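Local coordinates for protein muramoyltetrapeptide carboxypeptidase (Oxalobacter formigenes OXCC13, PDB 6UUK) that probably acts as a serine-type LD-carboxypeptidase that trims the terminal D-alanine from the tetrapeptide stems of bacterial cell-wall peptidoglycan, at residues S68-A73 with V84-D89; A111-D116 with F138-K143; D192-S197 with T322-G327; P233-I238 with S265-K270; L274-F279 with A295-L300. All blocks are in the same frame, centred on the assembly; numbering follows the deposited sequence.

In the fold
Contacts 1, 2 and 3 reach the N-terminal half of the fold, contacts 4 and 5 the C-terminal half, with the centres of contacts 1 and 5 about 37 Å apart. Contacts 1 and 2 touch, Tyr87 OH lying 3.5 Å from Asn114 CB. Contact 2 meets contact 4 where Phe138 CE1 is 3.7 Å from Trp234 CZ3, bridging the two halves. Contact 3 brings a late strand back to the first sheet, and contacts 4 and 5 fall inside the chain loop it closes. These last two, centres about 19 Å apart, both touch the second subunit. Contact 5 approaches the predicted charge-relay residue Glu246, whose side chain is about 8 Å from that of Leu276.

Contact 1 (S68-A73 with V84-D89); sequences SDLQRA and VFNYVD
Leu70 and Asn86 approach from opposite directions across the space between helix 67-79 and strand 83-86. The van der Waals part of the contact rests on one methyl: Leu70 CD2 lies 3.7 Å from Asn86 ND2 and 3.9 Å from Asn86 OD1, so it rests against the whole amide group. With its CG anti to the backbone N (chi1 176°), Leu70 covers much of the 9.5 Å between the CA atoms of Leu70 and Asn86. The same methyl comes loosely within 4.5 Å of Val88 CB. Leucine suits this buried helix face, where it also packs on Ile174.

Hydrogen bonding fixes the amide that the methyl meets. Asn86 OD1 accepts from Val88 N at 3.2 Å, the donor standing well above the carbonyl plane. This is an Asx turn, and an asparagine is well fitted to it where the strand gives way to loop.

Charged and polar groups gather elsewhere on the helix. Asp69 OD1 takes Ser68 OG at 3.2 Å and forms a salt bridge with Arg72 NH2 at 3.3 Å, its hydrogen bond weak; that arginine has a second partner in the Thr179 carbonyl.

Strand 83-86 lies parallel to strand 55-59 at the margin of its sheet, and helix 67-79 connects them: the contact packs the helix of a beta-alpha-beta unit against its second strand.

Contact 2 (A111-D116 with F138-K143); sequences AATNPD and FAKLAK
Ala112 and Leu141 form the close part of this contact, with Ala112 CB 3.7 Å from Leu141 CD2. The leucine has CG anti to its carbonyl carbon (chi1 -69°), and its CD2 branch ends beside the alanine. Since the CA atoms of Ala112 and Leu141 are only 6.8 Å apart, the short CB of an alanine already reaches the leucine, and a small residue suits the place. Leu141 also packs on Phe157 and Leu161 of helix 155-163, which makes it a bridge from the loop to that helix.

The loop leaves helix 101-111 through a type I beta turn from Ala111 to Asn114, closed by a weak bond of 3.4 Å from Asn114 N to Ala111 O. It leads to strand 119-122, whereas helix 138-142 belongs to the beta-alpha-beta crossover from that strand to its parallel neighbour 147-150.

On the exposed side the fit is slack. Thr113 CG2 comes no nearer than 4.4 Å to Lys140 CE, a contact of the lysine's aliphatic chain. Threonine divides its branches here: the methyl faces the lysine, while OG1 bonds to the Glu110 carbonyl behind it. Lys140 sets out from its helix at an angle to the loop, and it is CE, near the end of the chain, that reaches the threonine.

Contact 3 (D192-S197 with T322-G327); sequences DETMTS and TLPVGG
Thr194 meets Thr322 and Pro324 with every atom of its side chain beyond CA. Thr194 CB lies 4.0 Å from Thr322 CG2, a carbon-to-carbon contact made where the CA atoms of Thr194 and Thr322 are 6.7 Å apart. From CB the chain forks. Thr194 OG1 stands beside its own backbone N (chi1 -49°), and its hydrogen bond goes back along the helix to the His190 carbonyl. Across the contact the same oxygen is 3.7 Å from Thr322 CB and 3.6 Å from Thr322 O, which it merely abuts. The other branch, Thr194 CG2, reaches the proline ring, 3.9 Å from Pro324 CG.

Threonine thus offers a methyl to an apolar partner while its buried hydroxyl is satisfied within the helix. An alanine here lacks both branches, and would probably leave a gap beside Pro324 CG and Thr322 and the His190 carbonyl without its hydroxyl partner.

Met195, a selenomethionine, adds a second approach: bent at chi2 and chi3, it crosses Thr322 at about a right angle and sets its CE 3.8 Å from Thr322 CG2.

Phe169 of strand 168-170 packs against Thr194, Met195 and Pro324. Strand 323-325 runs antiparallel to that strand at the margin of the six-stranded sheet, so helix 185-196 lies against two adjacent strands, one of them arriving from far later in the chain.

Contact 4 (P233-I238 with S265-K270); sequences PWMPDI and SGILKK
Met235 and Ile267 meet across this contact, and both also touch the side chain of a flat neighbour, Trp219 in strand 213-222. The second indole, that of Trp234, turns elsewhere: it stands edge-to-face with His134, and its NE1 bonds to Glu264 of the second subunit.

The contact joins two loops of the C-terminal domain, each leading into one of the neighbouring parallel strands 242-248 and 273-280. Segment 265-270 opens with a Schellman motif ending helix 252-264. Gly266 takes the positive phi (90°) there, a backbone conformation in which any CB would collide with the carbonyl oxygen of Ser265.

The packing is loose and apolar. Met235, modelled as selenomethionine, brings its CG within 4.4 Å of Ile267 CD1, the outermost carbon of the isoleucine. The long flexible chain of the one and the branched chain of the other are both apolar, in keeping with a tryptophan as common neighbour. Toward solvent, Asp237 and Lys270 carry opposite charges, but their groups do not touch: Asp237 OD1 and Lys270 NZ are 6.1 Å apart. Ile238 contributes its carbonyl, whose hydrogen bond goes to the Gln271 side chain; across the contact, Ile238 O lies 4.4 Å from Lys270 CB.

Contact 5 (L274-F279 with A295-L300); sequences LVLGHF and AMLSWL
Leu274 and Leu276 on strand 273-280 pair with Leu300 and Leu297 on helix 293-303, the helix running back against the direction of the strand. The CA atoms of Leu276 and Leu297 are 9.8 Å apart and those of Leu274 and Leu300 10.5 Å, a spacing filled by one leucine from each side. Leu274 and Leu276, two residues apart in an extended chain, face the helix together. Leu297 and Leu300 fall on one helical face, the latter held by a 2.8 Å bond from Leu300 N to Met296 O.

Between the backbones the contact is wholly aliphatic. Leu276 CD2 meets Leu297 CD1 at 3.8 Å as the two chains slide past each other in opposite directions.

Strand 273-280, helix 293-303 and the parallel strand 308-310 make a beta-alpha-beta unit, and Val308 of its second strand packs on Leu274, Leu276 and Leu297. Leu274 and Leu300 cross at about a right angle, with Leu274 CD2 4.0 Å from Leu300 CD2; CG of Leu300 stands anti to the backbone N (chi1 -176°), which carries its fork toward Leu274. Leucine fits all four places because its forked end can touch a partner with one methyl while the other turns elsewhere.

Leu300 also packs on Leu259 of helix 252-264. Trp299 reaches across the dimer: NE1 bonds to Asp101 of the second subunit and the ring makes a cation-pi contact with Arg131 of the same subunit.

Contact 1 (S68-A73 with V84-D89)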
# COMPACT_ATOMS: atom_id res chain seq x y z
N SER B 68 8.72 -31.20 -3.62
CA SER B 68 9.81 -31.54 -4.53
C SER B 68 10.86 -30.44 -4.57
O SER B 68 12.07 -30.73 -4.59
CB SER B 68 9.25 -31.80 -5.93
OG SER B 68 8.55 -30.67 -6.42
N ASP B 69 10.43 -29.18 -4.59
CA ASP B 69 11.39 -28.08 -4.65
C ASP B 69 12.12 -27.91 -3.32
O ASP B 69 13.31 -27.61 -3.30
CB ASP B 69 10.68 -26.79 -5.04
CG ASP B 69 10.05 -26.86 -6.42
OD1 ASP B 69 10.11 -27.94 -7.04
OD2 ASP B 69 9.50 -25.84 -6.88
N LEU B 70 11.41 -28.11 -2.20
CA LEU B 70 12.03 -27.94 -0.89
C LEU B 70 13.14 -28.96 -0.66
O LEU B 70 14.21 -28.62 -0.15
CB LEU B 70 10.98 -28.03 0.21
CG LEU B 70 11.49 -27.97 1.65
CD1 LEU B 70 12.23 -26.66 1.90
CD2 LEU B 70 10.36 -28.15 2.64
N GLN B 71 12.89 -30.22 -1.04
CA GLN B 71 13.91 -31.25 -0.85
C GLN B 71 15.15 -30.98 -1.68
O GLN B 71 16.26 -31.33 -1.27
CB GLN B 71 13.32 -32.62 -1.19
CG GLN B 71 12.27 -33.10 -0.20
CD GLN B 71 11.58 -34.38 -0.65
OE1 GLN B 71 11.39 -34.60 -1.85
NE2 GLN B 71 11.22 -35.22 0.31
N ARG B 72 14.99 -30.36 -2.85
CA ARG B 72 16.15 -29.97 -3.64
C ARG B 72 16.87 -28.78 -3.01
O ARG B 72 18.10 -28.69 -3.06
CB ARG B 72 15.72 -29.64 -5.07
CG ARG B 72 16.85 -29.16 -5.97
CD ARG B 72 16.37 -28.87 -7.39
NE ARG B 72 15.37 -27.80 -7.43
CZ ARG B 72 14.06 -28.01 -7.53
NH1 ARG B 72 13.58 -29.24 -7.60
NH2 ARG B 72 13.22 -26.98 -7.56
N ALA B 73 16.11 -27.87 -2.39
CA ALA B 73 16.73 -26.72 -1.73
C ALA B 73 17.52 -27.16 -0.50
O ALA B 73 18.56 -26.58 -0.19
CB ALA B 73 15.66 -25.70 -1.35
N VAL B 84 20.57 -28.78 8.39
CA VAL B 84 19.23 -28.29 8.09
C VAL B 84 18.24 -28.83 9.12
O VAL B 84 18.27 -30.02 9.46
CB VAL B 84 18.80 -28.68 6.66
CG1 VAL B 84 17.47 -28.04 6.30
CG2 VAL B 84 19.88 -28.29 5.66
N PHE B 85 17.36 -27.96 9.60
CA PHE B 85 16.27 -28.33 10.50
C PHE B 85 14.97 -27.85 9.86
O PHE B 85 14.64 -26.66 9.93
CB PHE B 85 16.47 -27.71 11.89
CG PHE B 85 17.65 -28.26 12.63
CD1 PHE B 85 17.52 -29.35 13.47
CD2 PHE B 85 18.90 -27.67 12.48
CE1 PHE B 85 18.61 -29.85 14.15
CE2 PHE B 85 19.99 -28.17 13.17
CZ PHE B 85 19.85 -29.26 14.00
N ASN B 86 14.23 -28.77 9.24
CA ASN B 86 13.02 -28.43 8.51
C ASN B 86 11.82 -28.48 9.46
O ASN B 86 11.41 -29.56 9.88
CB ASN B 86 12.82 -29.37 7.32
CG ASN B 86 11.66 -28.96 6.44
OD1 ASN B 86 11.30 -27.79 6.37
ND2 ASN B 86 11.07 -29.93 5.76
N TYR B 87 11.27 -27.31 9.78
CA TYR B 87 10.06 -27.22 10.58
C TYR B 87 8.79 -27.15 9.73
O TYR B 87 7.69 -27.18 10.29
CB TYR B 87 10.11 -26.00 11.50
CG TYR B 87 11.01 -26.17 12.71
CD1 TYR B 87 10.48 -26.49 13.95
CD2 TYR B 87 12.39 -26.02 12.60
CE1 TYR B 87 11.29 -26.65 15.05
CE2 TYR B 87 13.21 -26.17 13.70
CZ TYR B 87 12.65 -26.49 14.93
OH TYR B 87 13.47 -26.64 16.03
N VAL B 88 8.93 -27.06 8.41
CA VAL B 88 7.76 -26.97 7.54
C VAL B 88 7.07 -28.33 7.47
O VAL B 88 7.72 -29.37 7.30
CB VAL B 88 8.17 -26.48 6.14
CG1 VAL B 88 6.94 -26.22 5.29
CG2 VAL B 88 9.03 -25.23 6.25
N ASP B 89 5.75 -28.32 7.59
CA ASP B 89 4.97 -29.55 7.56
C ASP B 89 4.40 -29.79 6.17
O ASP B 89 3.26 -29.41 5.88
CB ASP B 89 3.85 -29.50 8.60
CG ASP B 89 3.35 -30.88 9.00
OD1 ASP B 89 3.45 -31.81 8.18
OD2 ASP B 89 2.86 -31.03 10.14

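Contact 2 (A111-D116 with F138-K143)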
# COMPACT_ATOMS: atom_id res chain seq x y z
N ALA B 111 11.41 -23.02 16.45
CA ALA B 111 12.74 -23.00 15.83
C ALA B 111 13.67 -22.02 16.54
O ALA B 111 14.88 -22.24 16.58
CB ALA B 111 12.63 -22.65 14.35
N ALA B 112 13.12 -20.94 17.11
CA ALA B 112 13.93 -19.97 17.83
C ALA B 112 14.39 -20.49 19.19
O ALA B 112 15.17 -19.80 19.86
CB ALA B 112 13.16 -18.67 18.01
N THR B 113 13.93 -21.66 19.61
CA THR B 113 14.31 -22.25 20.89
C THR B 113 15.22 -23.46 20.74
O THR B 113 15.60 -24.05 21.76
CB THR B 113 13.06 -22.63 21.69
OG1 THR B 113 12.22 -23.47 20.89
CG2 THR B 113 12.30 -21.39 22.12
N ASN B 114 15.57 -23.84 19.52
CA ASN B 114 16.43 -25.00 19.32
C ASN B 114 17.89 -24.58 19.44
O ASN B 114 18.34 -23.70 18.70
CB ASN B 114 16.17 -25.62 17.95
CG ASN B 114 16.82 -26.98 17.80
OD1 ASN B 114 17.99 -27.09 17.41
ND2 ASN B 114 16.07 -28.03 18.10
N PRO B 115 18.66 -25.17 20.36
CA PRO B 115 20.06 -24.75 20.53
C PRO B 115 20.95 -25.06 19.34
O PRO B 115 21.99 -24.41 19.19
CB PRO B 115 20.52 -25.52 21.78
CG PRO B 115 19.25 -25.94 22.47
CD PRO B 115 18.26 -26.17 21.37
N ASP B 116 20.57 -26.01 18.50
CA ASP B 116 21.37 -26.38 17.34
C ASP B 116 21.08 -25.51 16.12
O ASP B 116 21.69 -25.73 15.06
CB ASP B 116 21.14 -27.85 16.98
CG ASP B 116 21.42 -28.78 18.15
OD1 ASP B 116 22.36 -28.51 18.92
OD2 ASP B 116 20.69 -29.79 18.29
N PHE B 138 8.03 -10.99 19.84
CA PHE B 138 9.27 -10.45 19.31
C PHE B 138 10.27 -10.08 20.40
O PHE B 138 11.47 -10.00 20.12
CB PHE B 138 8.97 -9.23 18.42
CG PHE B 138 8.19 -9.57 17.18
CD1 PHE B 138 6.81 -9.48 17.17
CD2 PHE B 138 8.84 -9.98 16.03
CE1 PHE B 138 6.09 -9.79 16.03
CE2 PHE B 138 8.13 -10.30 14.89
CZ PHE B 138 6.75 -10.20 14.89
N ALA B 139 9.80 -9.86 21.63
CA ALA B 139 10.73 -9.73 22.74
C ALA B 139 11.43 -11.06 23.03
O ALA B 139 12.60 -11.07 23.42
CB ALA B 139 10.00 -9.23 23.99
N LYS B 140 10.72 -12.17 22.85
CA LYS B 140 11.34 -13.49 22.95
C LYS B 140 12.25 -13.77 21.76
O LYS B 140 13.29 -14.42 21.91
CB LYS B 140 10.26 -14.56 23.07
CG LYS B 140 10.78 -15.99 23.15
CD LYS B 140 11.05 -16.40 24.59
CE LYS B 140 11.34 -17.89 24.69
NZ LYS B 140 11.47 -18.35 26.10
N LEU B 141 11.87 -13.28 20.58
CA LEU B 141 12.68 -13.52 19.38
C LEU B 141 13.97 -12.70 19.41
O LEU B 141 15.02 -13.18 18.96
CB LEU B 141 11.87 -13.20 18.13
CG LEU B 141 10.71 -14.15 17.82
CD1 LEU B 141 9.85 -13.58 16.70
CD2 LEU B 141 11.26 -15.51 17.43
N ALA B 142 13.90 -11.47 19.91
CA ALA B 142 15.10 -10.64 19.98
C ALA B 142 16.13 -11.23 20.93
O ALA B 142 17.34 -11.05 20.73
CB ALA B 142 14.73 -9.22 20.42
N LYS B 143 15.68 -11.94 21.97
CA LYS B 143 16.58 -12.61 22.90
C LYS B 143 16.98 -14.01 22.45
O LYS B 143 17.85 -14.61 23.07
CB LYS B 143 15.94 -12.69 24.29
CG LYS B 143 15.60 -11.35 24.91
CD LYS B 143 14.98 -11.53 26.28
CE LYS B 143 14.63 -10.19 26.92
NZ LYS B 143 14.04 -10.36 28.27

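Contact 3 (D192-S197 with T322-G327)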
# COMPACT_ATOMS: atom_id res chain seq x y z
N ASP B 192 26.51 -16.57 2.35
CA ASP B 192 27.41 -17.27 3.25
C ASP B 192 28.46 -16.34 3.85
O ASP B 192 28.92 -16.56 4.97
CB ASP B 192 28.09 -18.43 2.53
CG ASP B 192 27.11 -19.49 2.06
OD1 ASP B 192 25.91 -19.37 2.38
OD2 ASP B 192 27.53 -20.44 1.37
N GLU B 193 28.85 -15.30 3.11
CA GLU B 193 29.87 -14.38 3.60
C GLU B 193 29.33 -13.53 4.74
O GLU B 193 30.02 -13.34 5.76
CB GLU B 193 30.38 -13.51 2.46
CG GLU B 193 31.57 -12.64 2.83
CD GLU B 193 32.10 -11.84 1.65
OE1 GLU B 193 31.39 -11.76 0.63
OE2 GLU B 193 33.21 -11.29 1.75
N THR B 194 28.11 -13.01 4.60
CA THR B 194 27.54 -12.16 5.65
C THR B 194 27.31 -12.94 6.94
O THR B 194 27.41 -12.37 8.03
CB THR B 194 26.24 -11.53 5.16
OG1 THR B 194 26.44 -10.95 3.87
CG2 THR B 194 25.77 -10.45 6.12
N MSE B 195 27.01 -14.23 6.83
CA MSE B 195 26.79 -15.06 8.01
C MSE B 195 28.08 -15.35 8.76
O MSE B 195 28.08 -15.53 9.97
CB MSE B 195 26.11 -16.38 7.62
CG MSE B 195 24.79 -16.23 6.88
SE MSE B 195 23.43 -15.26 7.86
CE MSE B 195 23.63 -13.52 7.01
N THR B 196 29.20 -15.39 8.02
CA THR B 196 30.48 -15.79 8.58
C THR B 196 31.50 -14.66 8.67
O THR B 196 32.57 -14.87 9.26
CB THR B 196 31.08 -16.93 7.75
OG1 THR B 196 31.29 -16.49 6.40
CG2 THR B 196 30.15 -18.14 7.74
N SER B 197 31.21 -13.48 8.13
CA SER B 197 32.15 -12.38 8.21
C SER B 197 31.54 -11.21 8.97
O SER B 197 30.35 -10.92 8.80
CB SER B 197 32.58 -11.90 6.81
OG SER B 197 33.51 -10.84 6.90
N THR B 322 22.95 -9.91 0.72
CA THR B 322 22.36 -10.06 2.04
C THR B 322 22.66 -8.79 2.84
O THR B 322 23.82 -8.52 3.16
CB THR B 322 22.90 -11.30 2.74
OG1 THR B 322 22.49 -12.47 2.02
CG2 THR B 322 22.36 -11.38 4.17
N LEU B 323 21.62 -8.03 3.15
CA LEU B 323 21.77 -6.75 3.85
C LEU B 323 21.35 -6.90 5.30
O LEU B 323 20.17 -7.19 5.57
CB LEU B 323 20.94 -5.67 3.16
CG LEU B 323 21.33 -5.35 1.72
CD1 LEU B 323 20.41 -4.30 1.12
CD2 LEU B 323 22.78 -4.90 1.64
N PRO B 324 22.27 -6.73 6.25
CA PRO B 324 21.88 -6.81 7.67
C PRO B 324 20.98 -5.66 8.09
O PRO B 324 21.45 -4.53 8.29
CB PRO B 324 23.23 -6.76 8.41
CG PRO B 324 24.25 -7.14 7.38
CD PRO B 324 23.72 -6.61 6.08
N VAL B 325 19.69 -5.93 8.22
CA VAL B 325 18.75 -4.90 8.67
C VAL B 325 19.00 -4.62 10.15
O VAL B 325 18.87 -5.51 10.99
CB VAL B 325 17.30 -5.34 8.42
CG1 VAL B 325 16.34 -4.35 9.06
CG2 VAL B 325 17.03 -5.46 6.93
N GLY B 326 19.35 -3.38 10.46
CA GLY B 326 19.69 -2.98 11.81
C GLY B 326 21.17 -2.78 12.05
O GLY B 326 21.55 -2.35 13.15
N GLY B 327 22.01 -3.08 11.07
CA GLY B 327 23.44 -2.91 11.21
C GLY B 327 23.86 -1.46 11.05
O GLY B 327 23.04 -0.54 10.94

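Contact 4 (P233-I238 with S265-K270)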
# COMPACT_ATOMS: atom_id res chain seq x y z
N PRO B 233 2.17 0.35 14.85
CA PRO B 233 3.21 0.35 15.89
C PRO B 233 4.39 -0.56 15.57
O PRO B 233 5.38 -0.54 16.32
CB PRO B 233 2.47 -0.15 17.14
CG PRO B 233 1.02 0.09 16.85
CD PRO B 233 0.88 -0.12 15.37
N TRP B 234 4.33 -1.34 14.49
CA TRP B 234 5.43 -2.22 14.13
C TRP B 234 6.50 -1.52 13.31
O TRP B 234 7.54 -2.13 13.04
CB TRP B 234 4.89 -3.43 13.35
CG TRP B 234 3.72 -4.10 14.00
CD1 TRP B 234 2.40 -3.94 13.69
CD2 TRP B 234 3.76 -5.04 15.08
NE1 TRP B 234 1.62 -4.72 14.51
CE2 TRP B 234 2.43 -5.40 15.37
CE3 TRP B 234 4.80 -5.61 15.83
CZ2 TRP B 234 2.11 -6.31 16.38
CZ3 TRP B 234 4.47 -6.51 16.83
CH2 TRP B 234 3.14 -6.85 17.09
N MSE B 235 6.28 -0.28 12.90
CA MSE B 235 7.27 0.49 12.16
C MSE B 235 8.40 0.95 13.07
O MSE B 235 8.17 1.63 14.07
CB MSE B 235 6.63 1.69 11.47
CG MSE B 235 7.62 2.68 10.89
SE MSE B 235 8.52 2.03 9.28
CE MSE B 235 7.11 2.38 7.98
N PRO B 236 9.64 0.58 12.73
CA PRO B 236 10.78 0.99 13.56
C PRO B 236 10.95 2.50 13.53
O PRO B 236 10.61 3.17 12.56
CB PRO B 236 11.97 0.27 12.91
CG PRO B 236 11.36 -0.85 12.13
CD PRO B 236 10.03 -0.34 11.65
N ASP B 237 11.50 3.02 14.63
CA ASP B 237 11.71 4.45 14.79
C ASP B 237 13.20 4.77 14.67
O ASP B 237 13.87 5.20 15.62
CB ASP B 237 11.14 4.92 16.13
CG ASP B 237 11.06 6.43 16.24
OD1 ASP B 237 11.45 7.14 15.28
OD2 ASP B 237 10.60 6.90 17.29
N ILE B 238 13.71 4.53 13.47
CA ILE B 238 15.11 4.76 13.14
C ILE B 238 15.30 6.24 12.84
O ILE B 238 14.64 6.79 11.95
CB ILE B 238 15.55 3.89 11.95
CG1 ILE B 238 15.24 2.42 12.24
CG2 ILE B 238 17.03 4.06 11.66
CD1 ILE B 238 15.95 1.89 13.46
N SER B 265 4.23 10.49 6.06
CA SER B 265 4.25 9.99 7.43
C SER B 265 5.45 10.49 8.22
O SER B 265 5.50 10.29 9.44
CB SER B 265 4.23 8.46 7.44
OG SER B 265 3.06 7.96 6.80
N GLY B 266 6.42 11.12 7.56
CA GLY B 266 7.58 11.67 8.23
C GLY B 266 8.75 10.73 8.37
O GLY B 266 9.69 11.05 9.12
N ILE B 267 8.75 9.60 7.67
CA ILE B 267 9.82 8.62 7.83
C ILE B 267 11.06 9.05 7.05
O ILE B 267 12.19 8.94 7.54
CB ILE B 267 9.34 7.23 7.40
CG1 ILE B 267 8.07 6.85 8.15
CG2 ILE B 267 10.43 6.19 7.62
CD1 ILE B 267 8.23 6.83 9.66
N LEU B 268 10.88 9.56 5.83
CA LEU B 268 12.02 9.89 4.98
C LEU B 268 12.75 11.14 5.46
O LEU B 268 13.93 11.31 5.16
CB LEU B 268 11.56 10.07 3.53
CG LEU B 268 10.75 8.93 2.92
CD1 LEU B 268 10.47 9.19 1.45
CD2 LEU B 268 11.47 7.60 3.11
N LYS B 269 12.06 12.03 6.19
CA LYS B 269 12.68 13.28 6.61
C LYS B 269 13.77 13.06 7.65
O LYS B 269 14.69 13.88 7.76
CB LYS B 269 11.61 14.23 7.16
CG LYS B 269 10.41 14.42 6.24
CD LYS B 269 9.34 15.26 6.91
CE LYS B 269 8.08 15.34 6.06
NZ LYS B 269 8.34 15.97 4.74
N LYS B 270 13.69 11.97 8.41
CA LYS B 270 14.64 11.72 9.49
C LYS B 270 15.88 10.96 9.03
O LYS B 270 16.93 11.07 9.67
CB LYS B 270 13.96 10.94 10.62
CG LYS B 270 12.55 11.40 10.93
CD LYS B 270 11.97 10.64 12.12
CE LYS B 270 10.47 10.83 12.22
NZ LYS B 270 10.08 12.27 12.21

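Contact 5 (L274-F279 with A295-L300)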
# COMPACT_ATOMS: atom_id res chain seq x y z
N LEU B 274 18.42 7.83 1.09
CA LEU B 274 17.50 6.83 0.56
C LEU B 274 18.21 6.05 -0.53
O LEU B 274 18.72 6.64 -1.49
CB LEU B 274 16.23 7.49 0.03
CG LEU B 274 15.22 6.55 -0.65
CD1 LEU B 274 14.68 5.53 0.33
CD2 LEU B 274 14.09 7.34 -1.29
N VAL B 275 18.24 4.73 -0.39
CA VAL B 275 18.89 3.84 -1.34
C VAL B 275 17.82 3.05 -2.08
O VAL B 275 16.94 2.45 -1.45
CB VAL B 275 19.89 2.90 -0.65
CG1 VAL B 275 20.65 2.08 -1.68
CG2 VAL B 275 20.86 3.71 0.20
N LEU B 276 17.89 3.05 -3.41
CA LEU B 276 16.92 2.37 -4.25
C LEU B 276 17.51 1.07 -4.76
O LEU B 276 18.55 1.07 -5.43
CB LEU B 276 16.49 3.26 -5.42
CG LEU B 276 15.20 4.06 -5.25
CD1 LEU B 276 15.23 4.90 -3.98
CD2 LEU B 276 14.94 4.93 -6.47
N GLY B 277 16.85 -0.05 -4.43
CA GLY B 277 17.25 -1.35 -4.92
C GLY B 277 16.71 -1.64 -6.30
O GLY B 277 16.47 -0.73 -7.10
N HIS B 278 16.49 -2.92 -6.58
CA HIS B 278 15.97 -3.33 -7.87
C HIS B 278 14.46 -3.14 -7.93
O HIS B 278 13.73 -3.62 -7.06
CB HIS B 278 16.32 -4.79 -8.15
CG HIS B 278 17.73 -5.00 -8.61
ND1 HIS B 278 18.22 -4.45 -9.77
CD2 HIS B 278 18.75 -5.71 -8.07
CE1 HIS B 278 19.49 -4.80 -9.92
NE2 HIS B 278 19.83 -5.57 -8.90
N PHE B 279 14.00 -2.43 -8.95
CA PHE B 279 12.58 -2.29 -9.28
C PHE B 279 12.43 -2.81 -10.70
O PHE B 279 12.58 -2.07 -11.67
CB PHE B 279 12.11 -0.84 -9.14
CG PHE B 279 12.06 -0.34 -7.73
CD1 PHE B 279 10.89 -0.41 -7.00
CD2 PHE B 279 13.19 0.19 -7.13
CE1 PHE B 279 10.84 0.05 -5.69
CE2 PHE B 279 13.15 0.65 -5.82
CZ PHE B 279 11.97 0.58 -5.11
N ALA B 295 11.92 9.94 -14.76
CA ALA B 295 11.06 11.08 -14.46
C ALA B 295 10.53 11.03 -13.04
O ALA B 295 10.27 12.08 -12.44
CB ALA B 295 9.90 11.14 -15.46
N MSE B 296 10.37 9.84 -12.48
CA MSE B 296 9.92 9.68 -11.11
C MSE B 296 11.06 9.98 -10.14
O MSE B 296 10.87 10.61 -9.11
CB MSE B 296 9.38 8.27 -10.87
CG MSE B 296 8.83 8.03 -9.48
SE MSE B 296 10.16 7.43 -8.18
CE MSE B 296 10.55 5.68 -8.95
N LEU B 297 12.26 9.51 -10.50
CA LEU B 297 13.43 9.73 -9.66
C LEU B 297 13.79 11.21 -9.60
O LEU B 297 14.19 11.72 -8.54
CB LEU B 297 14.61 8.92 -10.18
CG LEU B 297 15.90 8.95 -9.36
CD1 LEU B 297 15.69 8.32 -7.99
CD2 LEU B 297 17.02 8.25 -10.11
N SER B 298 13.65 11.92 -10.72
CA SER B 298 13.93 13.36 -10.73
C SER B 298 12.90 14.12 -9.90
O SER B 298 13.25 15.08 -9.20
CB SER B 298 13.96 13.88 -12.16
OG SER B 298 14.26 15.26 -12.20
N TRP B 299 11.63 13.72 -9.98
CA TRP B 299 10.61 14.35 -9.15
C TRP B 299 10.78 13.98 -7.68
O TRP B 299 10.47 14.79 -6.80
CB TRP B 299 9.21 13.96 -9.64
CG TRP B 299 8.11 14.72 -8.97
CD1 TRP B 299 7.52 15.86 -9.42
CD2 TRP B 299 7.46 14.38 -7.74
NE1 TRP B 299 6.54 16.26 -8.54
CE2 TRP B 299 6.48 15.37 -7.50
CE3 TRP B 299 7.61 13.34 -6.81
CZ2 TRP B 299 5.66 15.35 -6.37
CZ3 TRP B 299 6.79 13.33 -5.70
CH2 TRP B 299 5.83 14.32 -5.49
N LEU B 300 11.27 12.77 -7.41
CA LEU B 300 11.49 12.36 -6.03
C LEU B 300 12.63 13.15 -5.39
O LEU B 300 12.52 13.61 -4.26
CB LEU B 300 11.79 10.86 -5.97
CG LEU B 300 11.96 10.25 -4.58
CD1 LEU B 300 10.63 10.16 -3.86
CD2 LEU B 300 12.62 8.88 -4.68